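Local coordinates for beta-ketothiolase BktB (Ralstonia eutropha, PDB 4NZS), which catalyses the thiolase condensation of acetyl-CoA with a second acyl-CoA, making acetoacetyl-CoA or beta-ketovaleryl-CoA for polyhydroxyalkanoate production, at residues S14-A19 with V40-A45; A47-D52 with A262-E267; D52-V57 with G80-N85. All blocks are in the same frame, centred on the assembly; numbering follows the deposited sequence.

Overall arrangement
All three contacts lie in the thiolase N-terminal domain, on the same side of the chain's centre and away from the annotated active-site residues. Contacts 1 and 2 are buried and work on the same elements: strands 10-22 and 257-267 are neighbours in the large mixed sheet, and helix 32-47 with its end lies against both. Contact 1 combines a hydroxyl-to-carbonyl bond with small apolar groups, whereas contact 2 is purely apolar. Contact 3, partly buried and about 9 Å from contact 2 between centres, shares Asp52 with it and joins two loops through a valine pair and a more exposed aspartate-threonine contact.

Contact 1 (S14-A19 with V40-A45); sequences SGVRTA and VREALA
In the thiolase N-terminal domain, helix 32-47 packs on the face of the large mixed sheet, and here Ser14 and Val16 of strand 10-22 meet Ala43 and Glu42 of that helix. The short strand and helix axes come within 7.4 Å and run roughly antiparallel. Because residues alternate along a strand, Ser14 and Val16 both face the helix, with Gly15 between them. The Ser14 hydroxyl, lying between its backbone N and carbonyl carbon (chi1 73°), donates to the helix backbone: OG of Ser14 is 2.6 Å from O of Ala43. It comes in bent, 125° at the carbonyl oxygen and tilted 28° from the carbonyl plane. OG of Ser14 also lies 3.5 Å from CB of Ala43, whose short side chain lets the hydroxyl approach the helix carbonyl. CG1 of Val16 crosses the root of Glu42 at a slant, 4.0 Å from CB of Glu42; a branched apolar residue fits this buried strand position. The glutamate bends at chi2, which takes its carboxylate away from the strand while its CB stays in the apolar contact. The serine hydroxyl, weakly bonded also to Val264 N of the neighbouring strand, thus satisfies its own polarity inside a buried interface and ties helix to sheet.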
loop_
_atom_site.group_PDB
_atom_site.type_symbol
_atom_site.label_atom_id
_atom_site.label_comp_id
_atom_site.label_asym_id
_atom_site.label_seq_id
_atom_site.Cartn_x
_atom_site.Cartn_y
_atom_site.Cartn_z
ATOM N N SER A 14 40.473 -13.936 -7.990
ATOM C CA SER A 14 39.407 -14.830 -7.543
ATOM C C SER A 14 38.092 -14.497 -8.222
ATOM O O SER A 14 37.916 -13.382 -8.769
ATOM C CB SER A 14 39.206 -14.687 -6.051
ATOM O OG SER A 14 38.578 -13.454 -5.773
ATOM N N GLY A 15 37.173 -15.456 -8.165
ATOM C CA GLY A 15 35.866 -15.327 -8.803
ATOM C C GLY A 15 34.885 -16.268 -8.127
ATOM O O GLY A 15 35.133 -17.456 -8.076
ATOM N N VAL A 16 33.750 -15.767 -7.645
ATOM C CA VAL A 16 32.890 -16.571 -6.772
ATOM C C VAL A 16 31.395 -16.152 -6.852
ATOM O O VAL A 16 31.078 -15.021 -7.299
ATOM C CB VAL A 16 33.470 -16.478 -5.317
ATOM C CG1 VAL A 16 32.453 -15.976 -4.282
ATOM C CG2 VAL A 16 34.074 -17.800 -4.877
ATOM N N ARG A 17 30.498 -17.038 -6.388
ATOM C CA ARG A 17 29.068 -16.763 -6.446
ATOM C C ARG A 17 28.199 -17.533 -5.442
ATOM O O ARG A 17 28.527 -18.598 -5.069
ATOM C CB ARG A 17 28.570 -17.103 -7.842
ATOM C CG ARG A 17 28.615 -18.571 -8.214
ATOM C CD ARG A 17 27.796 -18.728 -9.498
ATOM N NE ARG A 17 27.661 -20.072 -10.035
ATOM C CZ ARG A 17 26.707 -20.929 -9.702
ATOM N NH1 ARG A 17 25.821 -20.640 -8.770
ATOM N NH2 ARG A 17 26.667 -22.116 -10.270
ATOM N N THR A 18 27.083 -16.972 -5.006
ATOM C CA THR A 18 26.037 -17.805 -4.404
ATOM C C THR A 18 25.607 -18.771 -5.462
ATOM O O THR A 18 25.915 -18.578 -6.634
ATOM C CB THR A 18 24.781 -17.011 -3.952
ATOM O OG1 THR A 18 24.069 -16.495 -5.082
ATOM C CG2 THR A 18 25.214 -15.843 -3.014
ATOM N N ALA A 19 24.958 -19.828 -5.012
ATOM C CA ALA A 19 24.108 -20.666 -5.854
ATOM C C ALA A 19 22.879 -19.866 -6.220
ATOM O O ALA A 19 22.588 -18.882 -5.549
ATOM C CB ALA A 19 23.682 -21.906 -5.062
ATOM N N VAL A 40 31.369 -10.894 -1.635
ATOM C CA VAL A 40 32.511 -10.012 -1.596
ATOM C C VAL A 40 33.458 -10.630 -0.618
ATOM O O VAL A 40 34.612 -10.867 -0.962
ATOM C CB VAL A 40 32.165 -8.618 -1.167
ATOM C CG1 VAL A 40 33.440 -7.802 -0.950
ATOM C CG2 VAL A 40 31.280 -7.972 -2.214
ATOM N N ARG A 41 32.978 -10.924 0.588
ATOM C CA ARG A 41 33.873 -11.461 1.596
ATOM C C ARG A 41 34.521 -12.740 1.134
ATOM O O ARG A 41 35.749 -12.927 1.272
ATOM C CB ARG A 41 33.175 -11.715 2.897
ATOM C CG ARG A 41 34.165 -11.797 4.042
ATOM C CD ARG A 41 33.628 -11.125 5.275
ATOM N NE ARG A 41 32.566 -11.938 5.866
ATOM C CZ ARG A 41 32.779 -13.051 6.598
ATOM N NH1 ARG A 41 34.017 -13.517 6.828
ATOM N NH2 ARG A 41 31.754 -13.718 7.118
ATOM N N GLU A 42 33.746 -13.611 0.525
ATOM C CA GLU A 42 34.343 -14.852 0.062
ATOM C C GLU A 42 35.409 -14.714 -1.032
ATOM O O GLU A 42 36.410 -15.445 -1.058
ATOM C CB GLU A 42 33.283 -15.819 -0.418
ATOM C CG GLU A 42 33.683 -17.245 -0.150
ATOM C CD GLU A 42 33.924 -17.446 1.332
ATOM O OE1 GLU A 42 35.039 -17.103 1.785
ATOM O OE2 GLU A 42 32.989 -17.898 2.036
ATOM N N ALA A 43 35.205 -13.793 -1.950
ATOM C CA ALA A 43 36.109 -13.687 -3.056
ATOM C C ALA A 43 37.422 -13.099 -2.586
ATOM O O ALA A 43 38.439 -13.287 -3.208
ATOM C CB ALA A 43 35.486 -12.834 -4.158
ATOM N N LEU A 44 37.402 -12.350 -1.497
ATOM C CA LEU A 44 38.653 -11.883 -0.896
ATOM C C LEU A 44 39.494 -13.043 -0.348
ATOM O O LEU A 44 40.676 -13.182 -0.645
ATOM C CB LEU A 44 38.353 -10.884 0.227
ATOM C CG LEU A 44 38.208 -9.410 -0.192
ATOM C CD1 LEU A 44 38.485 -9.119 -1.672
ATOM C CD2 LEU A 44 36.843 -8.882 0.232
ATOM N N ALA A 45 38.839 -13.868 0.455
ATOM C CA ALA A 45 39.432 -15.043 1.047
ATOM C C ALA A 45 40.175 -15.895 0.037
ATOM O O ALA A 45 41.276 -16.344 0.302
ATOM C CB ALA A 45 38.345 -15.861 1.722
#

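Contact 2 (A47-D52 with A262-E267); sequences AQVSGD and AVVMME
Val264 of strand 257-267 meets Ala47 and Val49 just where helix 32-47 ends in a Schellman motif, so the contact sets a helix terminus against a strand of the thiolase sheet. Starting at its root, CB of Val264 lies 3.9 Å from CB of Ala47. Of the two branches, CG1 is anti to the backbone N (chi1 174°) and CG2 lies beside it. CG1 of Val264 is 4.0 Å from the methyl carbon CB of Ala47, and CG2 of Val264 is 3.9 Å from that same CB. The alanine methyl therefore rests almost evenly against the whole fork of the valine, a fit that depends on a small residue on the helix side and a branched one on the strand. The CG2 tip of Val264 also comes to 4.4 Å from CG1 of Val49, though the exact position of this Val49 branch is uncertain. Elsewhere Val264 lies against Ala43 and Leu44, so helix side chains and Val49 just after the helix together bury it. The chain leaves the helix at Gln48, whose positive phi (54°) marks it as the C-prime residue, with Gln48 N bonded to Ala45 O and Val49 N to Leu44 O. Further on, Ser50 forms an ST turn, its OG accepting from Asp52 N at 3.2 Å.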
loop_
_atom_site.group_PDB
_atom_site.type_symbol
_atom_site.label_atom_id
_atom_site.label_comp_id
_atom_site.label_asym_id
_atom_site.label_seq_id
_atom_site.Cartn_x
_atom_site.Cartn_y
_atom_site.Cartn_z
ATOM N N ALA A 47 41.097 -14.909 -2.955
ATOM C CA ALA A 47 42.113 -14.055 -3.505
ATOM C C ALA A 47 43.212 -13.863 -2.483
ATOM O O ALA A 47 44.245 -13.292 -2.780
ATOM C CB ALA A 47 41.523 -12.726 -3.912
ATOM N N GLN A 48 42.965 -14.292 -1.254
ATOM C CA GLN A 48 43.939 -14.099 -0.198
ATOM C C GLN A 48 44.291 -12.620 -0.149
ATOM O O GLN A 48 45.436 -12.235 -0.249
ATOM C CB GLN A 48 45.164 -14.981 -0.420
ATOM C CG GLN A 48 45.232 -16.182 0.511
ATOM C CD GLN A 48 45.761 -17.434 -0.160
ATOM O OE1 GLN A 48 46.523 -17.366 -1.114
ATOM N NE2 GLN A 48 45.355 -18.586 0.344
ATOM N N VAL A 49 43.252 -11.803 -0.082
ATOM C CA VAL A 49 43.364 -10.359 -0.162
ATOM C C VAL A 49 42.579 -9.634 0.941
ATOM O O VAL A 49 41.458 -9.992 1.251
ATOM C CB VAL A 49 42.891 -9.904 -1.547
ATOM C CG1 VAL A 49 41.609 -10.617 -1.906
ATOM C CG2 VAL A 49 42.732 -8.400 -1.624
ATOM N N SER A 50 43.186 -8.610 1.529
ATOM C CA SER A 50 42.531 -7.788 2.537
ATOM C C SER A 50 41.553 -6.829 1.907
ATOM O O SER A 50 41.689 -6.494 0.747
ATOM C CB SER A 50 43.555 -7.004 3.358
ATOM O OG SER A 50 42.947 -6.356 4.458
ATOM N N GLY A 51 40.574 -6.380 2.682
ATOM C CA GLY A 51 39.621 -5.405 2.205
ATOM C C GLY A 51 40.330 -4.101 2.199
ATOM O O GLY A 51 40.071 -3.251 1.355
ATOM N N ASP A 52 41.280 -3.945 3.104
ATOM C CA ASP A 52 42.000 -2.687 3.174
ATOM C C ASP A 52 42.657 -2.323 1.858
ATOM O O ASP A 52 42.840 -1.151 1.551
ATOM C CB ASP A 52 43.040 -2.714 4.276
ATOM C CG ASP A 52 42.417 -2.840 5.628
ATOM O OD1 ASP A 52 41.782 -1.871 6.050
ATOM O OD2 ASP A 52 42.539 -3.912 6.248
ATOM N N ALA A 262 30.893 -12.311 -7.344
ATOM C CA ALA A 262 32.015 -11.350 -7.399
ATOM C C ALA A 262 33.311 -11.907 -7.979
ATOM O O ALA A 262 33.611 -13.102 -7.895
ATOM C CB ALA A 262 32.288 -10.756 -6.025
ATOM N N VAL A 263 34.073 -11.014 -8.589
ATOM C CA VAL A 263 35.426 -11.342 -8.954
ATOM C C VAL A 263 36.316 -10.343 -8.272
ATOM O O VAL A 263 35.969 -9.145 -8.209
ATOM C CB VAL A 263 35.677 -11.298 -10.462
ATOM C CG1 VAL A 263 34.588 -12.061 -11.182
ATOM C CG2 VAL A 263 35.798 -9.866 -10.964
ATOM N N VAL A 264 37.450 -10.831 -7.759
ATOM C CA VAL A 264 38.510 -9.911 -7.392
ATOM C C VAL A 264 39.413 -9.770 -8.571
ATOM O O VAL A 264 39.765 -10.749 -9.183
ATOM C CB VAL A 264 39.340 -10.378 -6.199
ATOM C CG1 VAL A 264 40.514 -9.421 -6.004
ATOM C CG2 VAL A 264 38.481 -10.443 -4.925
ATOM N N MET A 265 39.776 -8.548 -8.893
ATOM C CA MET A 265 40.701 -8.319 -9.977
ATOM C C MET A 265 41.894 -7.524 -9.547
ATOM O O MET A 265 41.941 -6.935 -8.457
ATOM C CB MET A 265 40.035 -7.557 -11.084
ATOM C CG MET A 265 39.218 -8.392 -12.027
ATOM S SD MET A 265 38.103 -7.171 -12.716
ATOM C CE MET A 265 37.319 -8.142 -13.992
ATOM N N MET A 266 42.858 -7.519 -10.448
ATOM C CA MET A 266 44.148 -6.960 -10.187
ATOM C C MET A 266 44.815 -6.547 -11.451
ATOM O O MET A 266 44.678 -7.209 -12.487
ATOM C CB MET A 266 45.041 -7.999 -9.511
ATOM C CG MET A 266 45.313 -7.629 -8.083
ATOM S SD MET A 266 46.221 -8.843 -7.124
ATOM C CE MET A 266 45.928 -8.121 -5.504
ATOM N N GLU A 267 45.557 -5.452 -11.328
ATOM C CA GLU A 267 46.693 -5.188 -12.199
ATOM C C GLU A 267 47.697 -6.373 -12.100
ATOM O O GLU A 267 48.224 -6.700 -11.014
ATOM C CB GLU A 267 47.381 -3.855 -11.834
ATOM C CG GLU A 267 47.852 -3.006 -13.021
ATOM C CD GLU A 267 48.901 -3.685 -13.885
ATOM O OE1 GLU A 267 49.749 -4.426 -13.315
ATOM O OE2 GLU A 267 48.864 -3.466 -15.128
#

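Contact 3 (D52-V57 with G80-N85)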
loop_
_atom_site.group_PDB
_atom_site.type_symbol
_atom_site.label_atom_id
_atom_site.label_comp_id
_atom_site.label_asym_id
_atom_site.label_seq_id
_atom_site.Cartn_x
_atom_site.Cartn_y
_atom_site.Cartn_z
ATOM N N ASP A 52 41.280 -3.945 3.104
ATOM C CA ASP A 52 42.000 -2.687 3.174
ATOM C C ASP A 52 42.657 -2.323 1.858
ATOM O O ASP A 52 42.840 -1.151 1.551
ATOM C CB ASP A 52 43.040 -2.714 4.276
ATOM C CG ASP A 52 42.417 -2.840 5.628
ATOM O OD1 ASP A 52 41.782 -1.871 6.050
ATOM O OD2 ASP A 52 42.539 -3.912 6.248
ATOM N N ASP A 53 42.989 -3.331 1.068
ATOM C CA ASP A 53 43.831 -3.116 -0.082
ATOM C C ASP A 53 42.995 -3.142 -1.368
ATOM O O ASP A 53 43.560 -3.209 -2.465
ATOM C CB ASP A 53 44.987 -4.146 -0.087
ATOM C CG ASP A 53 45.724 -4.230 1.277
ATOM O OD1 ASP A 53 45.705 -3.256 2.058
ATOM O OD2 ASP A 53 46.310 -5.281 1.582
ATOM N N VAL A 54 41.659 -3.069 -1.233
ATOM C CA VAL A 54 40.758 -2.834 -2.391
ATOM C C VAL A 54 40.510 -1.344 -2.505
ATOM O O VAL A 54 40.418 -0.683 -1.481
ATOM C CB VAL A 54 39.370 -3.512 -2.261
ATOM C CG1 VAL A 54 38.627 -3.429 -3.591
ATOM C CG2 VAL A 54 39.484 -4.960 -1.813
ATOM N N GLY A 55 40.397 -0.830 -3.737
ATOM C CA GLY A 55 40.210 0.628 -3.994
ATOM C C GLY A 55 39.091 1.039 -4.962
ATOM O O GLY A 55 39.008 2.218 -5.342
ATOM N N HIS A 56 38.267 0.072 -5.386
ATOM C CA HIS A 56 37.072 0.336 -6.201
ATOM C C HIS A 56 36.126 -0.864 -6.205
ATOM O O HIS A 56 36.588 -2.002 -6.243
ATOM C CB HIS A 56 37.427 0.732 -7.631
ATOM C CG HIS A 56 36.720 1.972 -8.093
ATOM N ND1 HIS A 56 35.370 2.167 -7.904
ATOM C CD2 HIS A 56 37.178 3.087 -8.708
ATOM C CE1 HIS A 56 35.025 3.340 -8.390
ATOM N NE2 HIS A 56 36.100 3.914 -8.898
ATOM N N VAL A 57 34.817 -0.617 -6.090
ATOM C CA VAL A 57 33.815 -1.690 -6.271
ATOM C C VAL A 57 32.663 -1.314 -7.194
ATOM O O VAL A 57 32.087 -0.238 -7.109
ATOM C CB VAL A 57 33.201 -2.122 -4.950
ATOM C CG1 VAL A 57 32.143 -3.205 -5.170
ATOM C CG2 VAL A 57 34.299 -2.614 -4.016
ATOM N N GLY A 80 31.165 -6.583 3.428
ATOM C CA GLY A 80 31.986 -7.754 3.178
ATOM C C GLY A 80 33.459 -7.482 3.399
ATOM O O GLY A 80 34.297 -8.161 2.806
ATOM N N GLY A 81 33.761 -6.474 4.219
ATOM C CA GLY A 81 35.113 -6.209 4.693
ATOM C C GLY A 81 35.959 -5.120 4.030
ATOM O O GLY A 81 37.026 -4.773 4.554
ATOM N N VAL A 82 35.516 -4.594 2.883
ATOM C CA VAL A 82 36.286 -3.605 2.121
ATOM C C VAL A 82 36.351 -2.273 2.822
ATOM O O VAL A 82 35.422 -1.870 3.497
ATOM C CB VAL A 82 35.633 -3.343 0.777
ATOM C CG1 VAL A 82 36.320 -2.185 0.045
ATOM C CG2 VAL A 82 35.621 -4.619 -0.062
ATOM N N THR A 83 37.443 -1.548 2.660
ATOM C CA THR A 83 37.515 -0.275 3.329
ATOM C C THR A 83 36.494 0.697 2.830
ATOM O O THR A 83 36.180 0.821 1.642
ATOM C CB THR A 83 38.859 0.427 3.233
ATOM O OG1 THR A 83 39.395 0.224 1.914
ATOM C CG2 THR A 83 39.770 -0.095 4.314
ATOM N N ILE A 84 35.989 1.364 3.842
ATOM C CA ILE A 84 35.209 2.537 3.798
ATOM C C ILE A 84 35.976 3.585 2.992
ATOM O O ILE A 84 35.386 4.544 2.478
ATOM C CB ILE A 84 35.004 2.919 5.302
ATOM C CG1 ILE A 84 33.561 3.310 5.623
ATOM C CG2 ILE A 84 36.027 3.956 5.785
ATOM C CD1 ILE A 84 33.075 2.721 6.935
ATOM N N ASN A 85 37.298 3.432 2.913
ATOM C CA ASN A 85 38.144 4.317 2.087
ATOM C C ASN A 85 38.015 4.036 0.580
ATOM O O ASN A 85 38.627 4.725 -0.231
ATOM C CB ASN A 85 39.633 4.240 2.498
ATOM C CG ASN A 85 39.895 4.534 4.006
ATOM O OD1 ASN A 85 39.043 5.028 4.751
ATOM N ND2 ASN A 85 41.104 4.211 4.444
#
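Two irregular loops come closest at Asp52 and Thr83, CA atoms 5.1 Å apart, and one of them passes through Gly81 with backbone angles (phi 100°) at which a CB would press on the carbonyl O of Gly80, so glycine suits it. The side chains of Asp52 and Thr83 cross at about a right angle. The threonine meets the aspartate with its methyl: CG2 of Thr83 is 3.2 Å from OD1 of Asp52 and 3.6 Å from CA of Asp52. Its first torsion (39°) sets OG1 between the backbone N and the carbonyl carbon, on the side of the Asp52 and Val54 carbonyls. Methyl on the aspartate and hydroxyl toward the carbonyls make threonine apt for this partly exposed site. Deeper in, CB of Val54 packs on CG1 of Val82 at 4.0 Å, a branched apolar pair. Val82 and Val57 both lie against Ala77, so helix 72-79 packs against both loops. Toward the second subunit, the His56 ring meets that of His287 of that subunit edge-to-face (T-shaped). The loops lead into the adjacent parallel strands 57-60 and 88-92, the latter outermost in the sheet within this chain, in the beta-alpha-beta connection that passes through helix 72-79.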